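Long-range contacts in putative cytoplasmic protein (PDB 4IQN), which is of unknown function, a putative cytoplasmic protein of Salmonella Typhimurium that belongs to an uncharacterised family (DUF5066): residues L35-P43 against W116-I126; I128-I138 against L166-I174. All blocks are in the same frame, centred on the assembly; numbering follows the deposited sequence.

Interaction 1: L35-P43 against W116-I126; sequences LRVRKYRDP and WSNDPRLPALI
Arg-41 lays its guanidinium side-on against the carbonyl of Pro-123, and NE and NH2 both donate to that one oxygen. Each bond is 2.9 Å long, from Arg-41 NE and from Arg-41 NH2 to Pro-123 O, and each is bent, as sharing a single acceptor requires. The flat group is sandwiched: Leu-125 CD1 lies over the centre of one face, 3.5 Å from Arg-41 CZ, and Leu-122 CB covers the other. Trp-116 comes in at the edge, its CD1 3.8 Å from Arg-41 NH1, with the two planes 25° apart. A water next to it accepts from Arg-41 NH1 and donates to Ser-117 O. The arginine chain bends at chi2 (135°) and, more strongly, at chi3 (-17°), bringing the guanidinium to its acceptor.

The backbones hold this in place. Arg-41 N donates to Leu-122 O and Ala-124 N to Lys-39 O, both at 3.0 Å, forming a single beta bridge between Tyr-40 and Pro-123. Farther along, Val-37 CG2 packs on Ile-126 CD1. A type I turn from Asp-119 to Leu-122 leads into the bridge, and Asp-119 OD1 takes Arg-121 N in an Asx turn.

Glu-210 completes the polar group around the buried Arg-41 and Trp-116, salt-bridged to Arg-41 and hydrogen-bonded to Trp-116 NE1. The bridge thus joins the loop following strand 36-38, which runs between strands 48-49 and 86-87, to the chain around Pro-123 that runs into strand 124-128, neighbour of strand 135-140.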
loop_
_atom_site.group_PDB
_atom_site.type_symbol
_atom_site.label_atom_id
_atom_site.label_comp_id
_atom_site.label_asym_id
_atom_site.label_seq_id
_atom_site.Cartn_x
_atom_site.Cartn_y
_atom_site.Cartn_z
ATOM N N LEU A 35 5.906 16.462 -2.269
ATOM C CA LEU A 35 4.881 15.443 -2.031
ATOM C C LEU A 35 4.545 15.283 -0.557
ATOM O O LEU A 35 5.415 15.302 0.306
ATOM C CB LEU A 35 5.281 14.088 -2.621
ATOM C CG LEU A 35 5.498 14.046 -4.149
ATOM C CD1 LEU A 35 5.993 12.660 -4.511
ATOM C CD2 LEU A 35 4.239 14.373 -4.937
ATOM N N ARG A 36 3.256 15.139 -0.303
ATOM C CA ARG A 36 2.711 14.830 1.010
ATOM C C ARG A 36 1.604 13.805 0.789
ATOM O O ARG A 36 1.172 13.590 -0.349
ATOM C CB ARG A 36 2.137 16.096 1.654
ATOM C CG ARG A 36 3.173 17.197 1.881
ATOM C CD ARG A 36 3.973 17.045 3.160
ATOM N NE ARG A 36 3.091 17.184 4.311
ATOM C CZ ARG A 36 3.447 17.004 5.575
ATOM N NH1 ARG A 36 4.698 16.680 5.896
ATOM N NH2 ARG A 36 2.532 17.152 6.524
ATOM N N VAL A 37 1.130 13.171 1.855
ATOM C CA VAL A 37 -0.014 12.262 1.732
ATOM C C VAL A 37 -1.079 12.648 2.771
ATOM O O VAL A 37 -0.747 13.014 3.915
ATOM C CB VAL A 37 0.424 10.754 1.845
ATOM C CG1 VAL A 37 1.197 10.516 3.102
ATOM C CG2 VAL A 37 -0.789 9.811 1.730
ATOM N N ARG A 38 -2.358 12.582 2.385
ATOM C CA ARG A 38 -3.429 12.696 3.386
ATOM C C ARG A 38 -3.224 11.726 4.553
ATOM O O ARG A 38 -2.801 10.583 4.343
ATOM C CB ARG A 38 -4.801 12.507 2.737
ATOM C CG ARG A 38 -5.180 13.670 1.833
ATOM C CD ARG A 38 -5.579 14.871 2.647
ATOM N NE ARG A 38 -6.160 15.931 1.804
ATOM C CZ ARG A 38 -7.427 15.959 1.420
ATOM N NH1 ARG A 38 -8.263 14.992 1.796
ATOM N NH2 ARG A 38 -7.866 16.964 0.662
ATOM N N LYS A 39 -3.475 12.189 5.778
ATOM C CA LYS A 39 -3.315 11.369 6.981
ATOM C C LYS A 39 -4.478 10.393 7.182
ATOM O O LYS A 39 -4.278 9.293 7.718
ATOM C CB LYS A 39 -3.170 12.272 8.211
ATOM C CG LYS A 39 -3.016 11.625 9.580
ATOM C CD LYS A 39 -1.692 10.888 9.781
ATOM C CE LYS A 39 -1.558 10.252 11.175
ATOM N NZ LYS A 39 -1.125 11.204 12.218
ATOM N N TYR A 40 -5.674 10.782 6.757
ATOM C CA TYR A 40 -6.894 10.027 7.058
ATOM C C TYR A 40 -7.630 9.582 5.816
ATOM O O TYR A 40 -7.500 10.158 4.737
ATOM C CB TYR A 40 -7.822 10.874 7.940
ATOM C CG TYR A 40 -7.202 11.239 9.275
ATOM C CD1 TYR A 40 -7.055 10.296 10.242
ATOM C CD2 TYR A 40 -6.737 12.547 9.548
ATOM C CE1 TYR A 40 -6.472 10.584 11.457
ATOM C CE2 TYR A 40 -6.161 12.851 10.780
ATOM C CZ TYR A 40 -6.035 11.848 11.723
ATOM O OH TYR A 40 -5.473 12.062 12.935
ATOM N N ARG A 41 -8.403 8.505 5.970
ATOM C CA ARG A 41 -9.226 8.028 4.896
ATOM C C ARG A 41 -10.349 9.008 4.500
ATOM O O ARG A 41 -10.737 9.117 3.334
ATOM C CB ARG A 41 -9.844 6.693 5.286
ATOM C CG ARG A 41 -10.407 6.049 4.053
ATOM C CD ARG A 41 -10.086 4.602 3.904
ATOM N NE ARG A 41 -8.993 4.127 4.709
ATOM C CZ ARG A 41 -9.010 2.951 5.322
ATOM N NH1 ARG A 41 -10.057 2.139 5.182
ATOM N NH2 ARG A 41 -7.996 2.598 6.075
ATOM N N ASP A 42 -10.884 9.688 5.496
ATOM C CA ASP A 42 -11.972 10.684 5.291
ATOM C C ASP A 42 -11.579 11.757 4.247
ATOM O O ASP A 42 -10.714 12.592 4.503
ATOM C CB ASP A 42 -12.325 11.290 6.646
ATOM C CG ASP A 42 -13.266 12.487 6.566
ATOM O OD1 ASP A 42 -13.869 12.755 5.475
ATOM O OD2 ASP A 42 -13.407 13.141 7.657
ATOM N N PRO A 43 -12.216 11.732 3.069
ATOM C CA PRO A 43 -11.826 12.685 2.020
ATOM C C PRO A 43 -11.958 14.164 2.419
ATOM O O PRO A 43 -11.245 15.019 1.868
ATOM C CB PRO A 43 -12.782 12.331 0.869
ATOM C CG PRO A 43 -13.166 10.895 1.140
ATOM C CD PRO A 43 -13.319 10.858 2.620
ATOM N N TRP A 116 -17.101 -0.361 2.446
ATOM C CA TRP A 116 -16.222 -0.516 3.593
ATOM C C TRP A 116 -16.535 0.523 4.631
ATOM O O TRP A 116 -17.215 1.507 4.338
ATOM C CB TRP A 116 -14.775 -0.359 3.148
ATOM C CG TRP A 116 -13.775 -1.066 3.963
ATOM C CD1 TRP A 116 -12.791 -0.517 4.703
ATOM C CD2 TRP A 116 -13.627 -2.512 4.107
ATOM N NE1 TRP A 116 -12.027 -1.504 5.286
ATOM C CE2 TRP A 116 -12.538 -2.729 4.948
ATOM C CE3 TRP A 116 -14.314 -3.606 3.586
ATOM C CZ2 TRP A 116 -12.095 -4.023 5.289
ATOM C CZ3 TRP A 116 -13.912 -4.867 3.940
ATOM C CH2 TRP A 116 -12.803 -5.068 4.783
ATOM N N SER A 117 -16.068 0.296 5.851
ATOM C CA SER A 117 -16.241 1.237 6.950
ATOM C C SER A 117 -15.760 2.625 6.554
ATOM O O SER A 117 -14.814 2.768 5.801
ATOM C CB SER A 117 -15.447 0.785 8.162
ATOM O OG SER A 117 -15.523 1.744 9.209
ATOM N N ASN A 118 -16.459 3.633 7.041
ATOM C CA ASN A 118 -16.027 5.038 6.863
ATOM C C ASN A 118 -15.788 5.696 8.212
ATOM O O ASN A 118 -15.919 6.906 8.358
ATOM C CB ASN A 118 -17.055 5.836 6.052
ATOM C CG ASN A 118 -18.454 5.819 6.642
ATOM O OD1 ASN A 118 -18.725 5.259 7.708
ATOM N ND2 ASN A 118 -19.354 6.476 5.953
ATOM N N ASP A 119 -15.450 4.899 9.217
ATOM C CA ASP A 119 -15.207 5.445 10.540
ATOM C C ASP A 119 -14.188 6.598 10.439
ATOM O O ASP A 119 -13.187 6.485 9.733
ATOM C CB ASP A 119 -14.698 4.377 11.491
ATOM C CG ASP A 119 -14.588 4.865 12.910
ATOM O OD1 ASP A 119 -13.635 5.576 13.268
ATOM O OD2 ASP A 119 -15.473 4.518 13.695
ATOM N N PRO A 120 -14.440 7.717 11.127
ATOM C CA PRO A 120 -13.588 8.906 10.981
ATOM C C PRO A 120 -12.123 8.751 11.467
ATOM O O PRO A 120 -11.269 9.577 11.130
ATOM C CB PRO A 120 -14.364 9.988 11.787
ATOM C CG PRO A 120 -15.201 9.211 12.768
ATOM C CD PRO A 120 -15.611 8.002 11.972
ATOM N N ARG A 121 -11.858 7.722 12.278
ATOM C CA ARG A 121 -10.513 7.396 12.715
ATOM C C ARG A 121 -9.663 6.669 11.671
ATOM O O ARG A 121 -8.451 6.576 11.852
ATOM C CB ARG A 121 -10.558 6.581 14.030
ATOM C CG ARG A 121 -11.266 7.348 15.144
ATOM C CD ARG A 121 -11.012 6.762 16.534
ATOM N NE ARG A 121 -11.828 7.456 17.519
ATOM C CZ ARG A 121 -12.146 7.007 18.734
ATOM N NH1 ARG A 121 -11.723 5.848 19.154
ATOM N NH2 ARG A 121 -12.918 7.726 19.526
ATOM N N LEU A 122 -10.268 6.160 10.598
ATOM C CA LEU A 122 -9.523 5.260 9.673
ATOM C C LEU A 122 -8.351 6.024 9.036
ATOM O O LEU A 122 -8.496 7.196 8.671
ATOM C CB LEU A 122 -10.423 4.655 8.613
ATOM C CG LEU A 122 -11.387 3.551 9.076
ATOM C CD1 LEU A 122 -12.460 3.354 8.003
ATOM C CD2 LEU A 122 -10.617 2.245 9.365
ATOM N N PRO A 123 -7.174 5.390 8.953
ATOM C CA PRO A 123 -6.035 6.035 8.349
ATOM C C PRO A 123 -6.121 6.012 6.844
ATOM O O PRO A 123 -6.829 5.196 6.257
ATOM C CB PRO A 123 -4.854 5.164 8.789
ATOM C CG PRO A 123 -5.448 3.819 8.977
ATOM C CD PRO A 123 -6.823 4.059 9.497
ATOM N N ALA A 124 -5.374 6.902 6.213
ATOM C CA ALA A 124 -5.239 6.891 4.758
ATOM C C ALA A 124 -4.595 5.624 4.265
ATOM O O ALA A 124 -3.907 4.980 5.029
ATOM C CB ALA A 124 -4.433 8.081 4.279
ATOM N N LEU A 125 -4.815 5.312 2.996
ATOM C CA LEU A 125 -4.188 4.176 2.314
ATOM C C LEU A 125 -3.559 4.663 1.035
ATOM O O LEU A 125 -4.094 5.515 0.369
ATOM C CB LEU A 125 -5.219 3.089 1.941
ATOM C CG LEU A 125 -6.034 2.524 3.093
ATOM C CD1 LEU A 125 -7.185 1.655 2.605
ATOM C CD2 LEU A 125 -5.110 1.738 3.999
ATOM N N ILE A 126 -2.408 4.091 0.703
ATOM C CA ILE A 126 -1.810 4.228 -0.607
ATOM C C ILE A 126 -1.833 2.865 -1.240
ATOM O O ILE A 126 -1.270 1.901 -0.669
ATOM C CB ILE A 126 -0.356 4.757 -0.543
ATOM C CG1 ILE A 126 -0.288 6.198 -0.003
ATOM C CG2 ILE A 126 0.293 4.710 -1.911
ATOM C CD1 ILE A 126 1.146 6.703 0.135
HETATM O O HOH W 1 -12.651 2.797 4.081
HETATM O O HOH W 2 -10.690 8.871 8.363
HETATM O O HOH W 3 -11.798 12.329 9.914
#

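Interaction 2: I128-I138 against L166-I174; sequences IDHVGDQAIFI and LVEYLYNII
Ile-136 and Ile-128 pack against Tyr-169, the aromatic centre of this contact. Ile-136 CG2 lies over one face of the ring, and Ile-136 CG1 comes within 4.0 Å of Tyr-169 CE1. Ile-173 CG1, one turn on in the same helix, covers the opposite face. Ile-128 slides past the ring with its CG2 4.0 Å from Tyr-169 CE2 and sends CD1 to Leu-166 CD1; Leu-166 CD2 in turn meets Ile-138 CD1. Beyond Tyr-169, Val-131 CG2 and Ile-173 CD1 reach each other tip to tip at 3.7 Å.

At the polar edge, Tyr-169 OH and His-130 ND1 share a nearly straight hydrogen bond of 2.7 Å. With CG anti to the backbone N (chi1 169°), Tyr-169 reaches from the helix to the hairpin loop. The hydroxyl lies at the edge of the imidazole, whose plane makes 48° with the phenol; the rings meet rim to rim, without stacking. Ile-136 CD1 covers one imidazole face over its centre. A water hydrogen-bonded to Tyr-169 OH at 2.8 Å donates to Asp-129 O, giving the phenol oxygen a second link to the loop.

This is a helix packed on one face of an antiparallel sheet, over the hairpin formed by strands 124-128 and 135-140.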
loop_
_atom_site.group_PDB
_atom_site.type_symbol
_atom_site.label_atom_id
_atom_site.label_comp_id
_atom_site.label_asym_id
_atom_site.label_seq_id
_atom_site.Cartn_x
_atom_site.Cartn_y
_atom_site.Cartn_z
ATOM N N ILE A 128 -0.763 -0.102 -3.581
ATOM C CA ILE A 128 0.444 -0.637 -4.248
ATOM C C ILE A 128 -0.013 -1.710 -5.237
ATOM O O ILE A 128 -0.869 -2.539 -4.909
ATOM C CB ILE A 128 1.397 -1.265 -3.222
ATOM C CG1 ILE A 128 1.954 -0.210 -2.273
ATOM C CG2 ILE A 128 2.548 -2.072 -3.884
ATOM C CD1 ILE A 128 2.896 0.809 -2.897
ATOM N N ASP A 129 0.547 -1.694 -6.445
ATOM C CA ASP A 129 0.173 -2.633 -7.477
ATOM C C ASP A 129 0.917 -3.941 -7.192
ATOM O O ASP A 129 2.095 -3.928 -6.924
ATOM C CB ASP A 129 0.509 -2.074 -8.835
ATOM C CG ASP A 129 -0.214 -0.744 -9.090
ATOM O OD1 ASP A 129 -1.463 -0.794 -9.287
ATOM O OD2 ASP A 129 0.444 0.326 -9.042
ATOM N N HIS A 130 0.191 -5.044 -7.227
ATOM C CA HIS A 130 0.679 -6.318 -6.720
ATOM C C HIS A 130 0.822 -7.321 -7.853
ATOM O O HIS A 130 0.332 -7.103 -8.960
ATOM C CB HIS A 130 -0.286 -6.834 -5.649
ATOM C CG HIS A 130 0.187 -8.066 -4.945
ATOM N ND1 HIS A 130 1.480 -8.219 -4.505
ATOM C CD2 HIS A 130 -0.466 -9.206 -4.612
ATOM C CE1 HIS A 130 1.606 -9.400 -3.920
ATOM N NE2 HIS A 130 0.439 -10.021 -3.986
ATOM N N VAL A 131 1.563 -8.384 -7.579
ATOM C CA VAL A 131 1.892 -9.376 -8.580
ATOM C C VAL A 131 0.891 -10.525 -8.596
ATOM O O VAL A 131 0.933 -11.361 -9.503
ATOM C CB VAL A 131 3.314 -9.917 -8.349
ATOM C CG1 VAL A 131 4.324 -8.788 -8.492
ATOM C CG2 VAL A 131 3.446 -10.588 -6.968
ATOM N N GLY A 132 -0.012 -10.549 -7.616
ATOM C CA GLY A 132 -1.077 -11.557 -7.523
ATOM C C GLY A 132 -2.445 -10.931 -7.295
ATOM O O GLY A 132 -2.640 -9.739 -7.514
ATOM N N ASP A 133 -3.392 -11.754 -6.842
ATOM C CA ASP A 133 -4.796 -11.372 -6.673
ATOM C C ASP A 133 -5.014 -10.450 -5.476
ATOM O O ASP A 133 -5.994 -9.699 -5.429
ATOM C CB ASP A 133 -5.682 -12.616 -6.458
ATOM C CG ASP A 133 -5.672 -13.597 -7.653
ATOM O OD1 ASP A 133 -5.722 -13.149 -8.828
ATOM O OD2 ASP A 133 -5.640 -14.835 -7.409
ATOM N N GLN A 134 -4.157 -10.519 -4.476
ATOM C CA GLN A 134 -4.392 -9.698 -3.280
ATOM C C GLN A 134 -4.216 -8.207 -3.569
ATOM O O GLN A 134 -3.487 -7.815 -4.498
ATOM C CB GLN A 134 -3.489 -10.080 -2.127
ATOM C CG GLN A 134 -3.795 -11.446 -1.576
ATOM C CD GLN A 134 -3.024 -11.818 -0.328
ATOM O OE1 GLN A 134 -2.228 -11.053 0.220
ATOM N NE2 GLN A 134 -3.252 -13.040 0.120
ATOM N N ALA A 135 -4.862 -7.399 -2.741
ATOM C CA ALA A 135 -4.596 -5.941 -2.720
ATOM C C ALA A 135 -3.546 -5.641 -1.665
ATOM O O ALA A 135 -3.564 -6.234 -0.564
ATOM C CB ALA A 135 -5.902 -5.159 -2.433
ATOM N N ILE A 136 -2.652 -4.683 -1.957
ATOM C CA ILE A 136 -1.587 -4.321 -1.070
ATOM C C ILE A 136 -1.721 -2.805 -0.854
ATOM O O ILE A 136 -1.985 -2.075 -1.833
ATOM C CB ILE A 136 -0.203 -4.543 -1.730
ATOM C CG1 ILE A 136 0.001 -5.966 -2.282
ATOM C CG2 ILE A 136 0.936 -4.145 -0.823
ATOM C CD1 ILE A 136 -0.053 -7.012 -1.227
ATOM N N PHE A 137 -1.541 -2.349 0.394
ATOM C CA PHE A 137 -1.674 -0.913 0.710
ATOM C C PHE A 137 -0.566 -0.520 1.665
ATOM O O PHE A 137 -0.128 -1.294 2.512
ATOM C CB PHE A 137 -2.990 -0.584 1.415
ATOM C CG PHE A 137 -4.209 -1.165 0.792
ATOM C CD1 PHE A 137 -4.937 -0.471 -0.162
ATOM C CD2 PHE A 137 -4.673 -2.411 1.179
ATOM C CE1 PHE A 137 -6.064 -1.005 -0.742
ATOM C CE2 PHE A 137 -5.802 -2.934 0.632
ATOM C CZ PHE A 137 -6.505 -2.254 -0.341
ATOM N N ILE A 138 -0.103 0.709 1.537
ATOM C CA ILE A 138 0.656 1.314 2.558
ATOM C C ILE A 138 -0.364 1.906 3.525
ATOM O O ILE A 138 -1.288 2.642 3.104
ATOM C CB ILE A 138 1.622 2.395 2.013
ATOM C CG1 ILE A 138 2.465 1.874 0.842
ATOM C CG2 ILE A 138 2.545 2.844 3.107
ATOM C CD1 ILE A 138 3.374 2.956 0.276
ATOM N N LEU A 166 6.992 -1.305 2.976
ATOM C CA LEU A 166 7.220 -1.487 1.563
ATOM C C LEU A 166 8.633 -2.072 1.258
ATOM O O LEU A 166 8.805 -2.799 0.275
ATOM C CB LEU A 166 7.018 -0.149 0.814
ATOM C CG LEU A 166 7.012 -0.229 -0.719
ATOM C CD1 LEU A 166 5.935 -1.172 -1.219
ATOM C CD2 LEU A 166 6.842 1.168 -1.306
ATOM N N VAL A 167 9.612 -1.755 2.097
ATOM C CA VAL A 167 10.952 -2.305 1.962
ATOM C C VAL A 167 10.918 -3.835 2.095
ATOM O O VAL A 167 11.415 -4.536 1.220
ATOM C CB VAL A 167 11.941 -1.692 2.965
ATOM C CG1 VAL A 167 13.330 -2.312 2.875
ATOM C CG2 VAL A 167 12.061 -0.169 2.738
ATOM N N GLU A 168 10.313 -4.336 3.146
ATOM C CA GLU A 168 10.181 -5.782 3.322
ATOM C C GLU A 168 9.379 -6.406 2.168
ATOM O O GLU A 168 9.764 -7.446 1.626
ATOM C CB GLU A 168 9.529 -6.106 4.661
ATOM C CG GLU A 168 9.313 -7.606 4.875
ATOM C CD GLU A 168 8.855 -8.011 6.250
ATOM O OE1 GLU A 168 8.467 -7.149 7.076
ATOM O OE2 GLU A 168 8.872 -9.243 6.524
ATOM N N TYR A 169 8.277 -5.766 1.787
ATOM C CA TYR A 169 7.460 -6.247 0.695
ATOM C C TYR A 169 8.303 -6.410 -0.575
ATOM O O TYR A 169 8.282 -7.466 -1.230
ATOM C CB TYR A 169 6.244 -5.317 0.463
ATOM C CG TYR A 169 5.492 -5.602 -0.804
ATOM C CD1 TYR A 169 4.542 -6.623 -0.870
ATOM C CD2 TYR A 169 5.746 -4.882 -1.972
ATOM C CE1 TYR A 169 3.872 -6.911 -2.032
ATOM C CE2 TYR A 169 5.068 -5.133 -3.143
ATOM C CZ TYR A 169 4.125 -6.155 -3.192
ATOM O OH TYR A 169 3.458 -6.446 -4.369
ATOM N N LEU A 170 9.071 -5.379 -0.933
ATOM C CA LEU A 170 9.832 -5.431 -2.163
ATOM C C LEU A 170 10.993 -6.436 -2.131
ATOM O O LEU A 170 11.264 -7.093 -3.153
ATOM C CB LEU A 170 10.333 -4.037 -2.558
ATOM C CG LEU A 170 9.221 -3.143 -3.072
ATOM C CD1 LEU A 170 9.832 -1.769 -3.353
ATOM C CD2 LEU A 170 8.548 -3.674 -4.333
ATOM N N TYR A 171 11.684 -6.555 -1.001
ATOM C CA TYR A 171 12.744 -7.563 -0.897
ATOM C C TYR A 171 12.165 -8.938 -1.198
ATOM O O TYR A 171 12.806 -9.777 -1.873
ATOM C CB TYR A 171 13.406 -7.551 0.486
ATOM C CG TYR A 171 14.628 -6.662 0.586
ATOM C CD1 TYR A 171 15.868 -7.069 0.080
ATOM C CD2 TYR A 171 14.551 -5.414 1.155
ATOM C CE1 TYR A 171 16.976 -6.256 0.158
ATOM C CE2 TYR A 171 15.679 -4.597 1.253
ATOM C CZ TYR A 171 16.887 -5.009 0.747
ATOM O OH TYR A 171 18.018 -4.189 0.830
ATOM N N ASN A 172 10.962 -9.176 -0.697
ATOM C CA ASN A 172 10.305 -10.462 -0.944
ATOM C C ASN A 172 9.935 -10.617 -2.437
ATOM O O ASN A 172 10.212 -11.651 -3.032
ATOM C CB ASN A 172 9.136 -10.676 -0.004
ATOM C CG ASN A 172 9.576 -11.103 1.388
ATOM O OD1 ASN A 172 9.851 -10.297 2.285
ATOM N ND2 ASN A 172 9.661 -12.377 1.569
ATOM N N ILE A 173 9.398 -9.566 -3.062
ATOM C CA ILE A 173 9.077 -9.627 -4.493
ATOM C C ILE A 173 10.320 -9.973 -5.310
ATOM O O ILE A 173 10.285 -10.853 -6.159
ATOM C CB ILE A 173 8.452 -8.304 -5.007
ATOM C CG1 ILE A 173 7.076 -8.063 -4.394
ATOM C CG2 ILE A 173 8.418 -8.231 -6.529
ATOM C CD1 ILE A 173 6.031 -9.093 -4.736
ATOM N N ILE A 174 11.410 -9.282 -5.010
ATOM C CA ILE A 174 12.647 -9.398 -5.769
ATOM C C ILE A 174 13.418 -10.700 -5.518
ATOM O O ILE A 174 14.244 -11.092 -6.334
ATOM C CB ILE A 174 13.543 -8.200 -5.438
ATOM C CG1 ILE A 174 12.953 -6.958 -6.111
ATOM C CG2 ILE A 174 14.972 -8.448 -5.871
ATOM C CD1 ILE A 174 13.600 -5.664 -5.696
HETATM O O HOH W 4 4.375 -5.555 -6.881
#

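In the fold
Interaction 1 closes before interaction 2 opens, so the two follow each other in series along the chain, with their centres about 20 Å apart. They are joined through the four-stranded antiparallel sheet: interaction 1 uses its outermost strand 124-128, while interaction 2 takes in Ile-128, the loop after it and the neighbouring strand 135-140. Ile-126 O lies 2.8 Å from Ile-138 N, a probable hydrogen bond between the two strands. The sheet thereby links two different elements, the three-stranded mixed sheet containing 36-38 and the helix 166-174, within the one DUF5066 region. Both contacts are largely buried and join parts of a single compact chain.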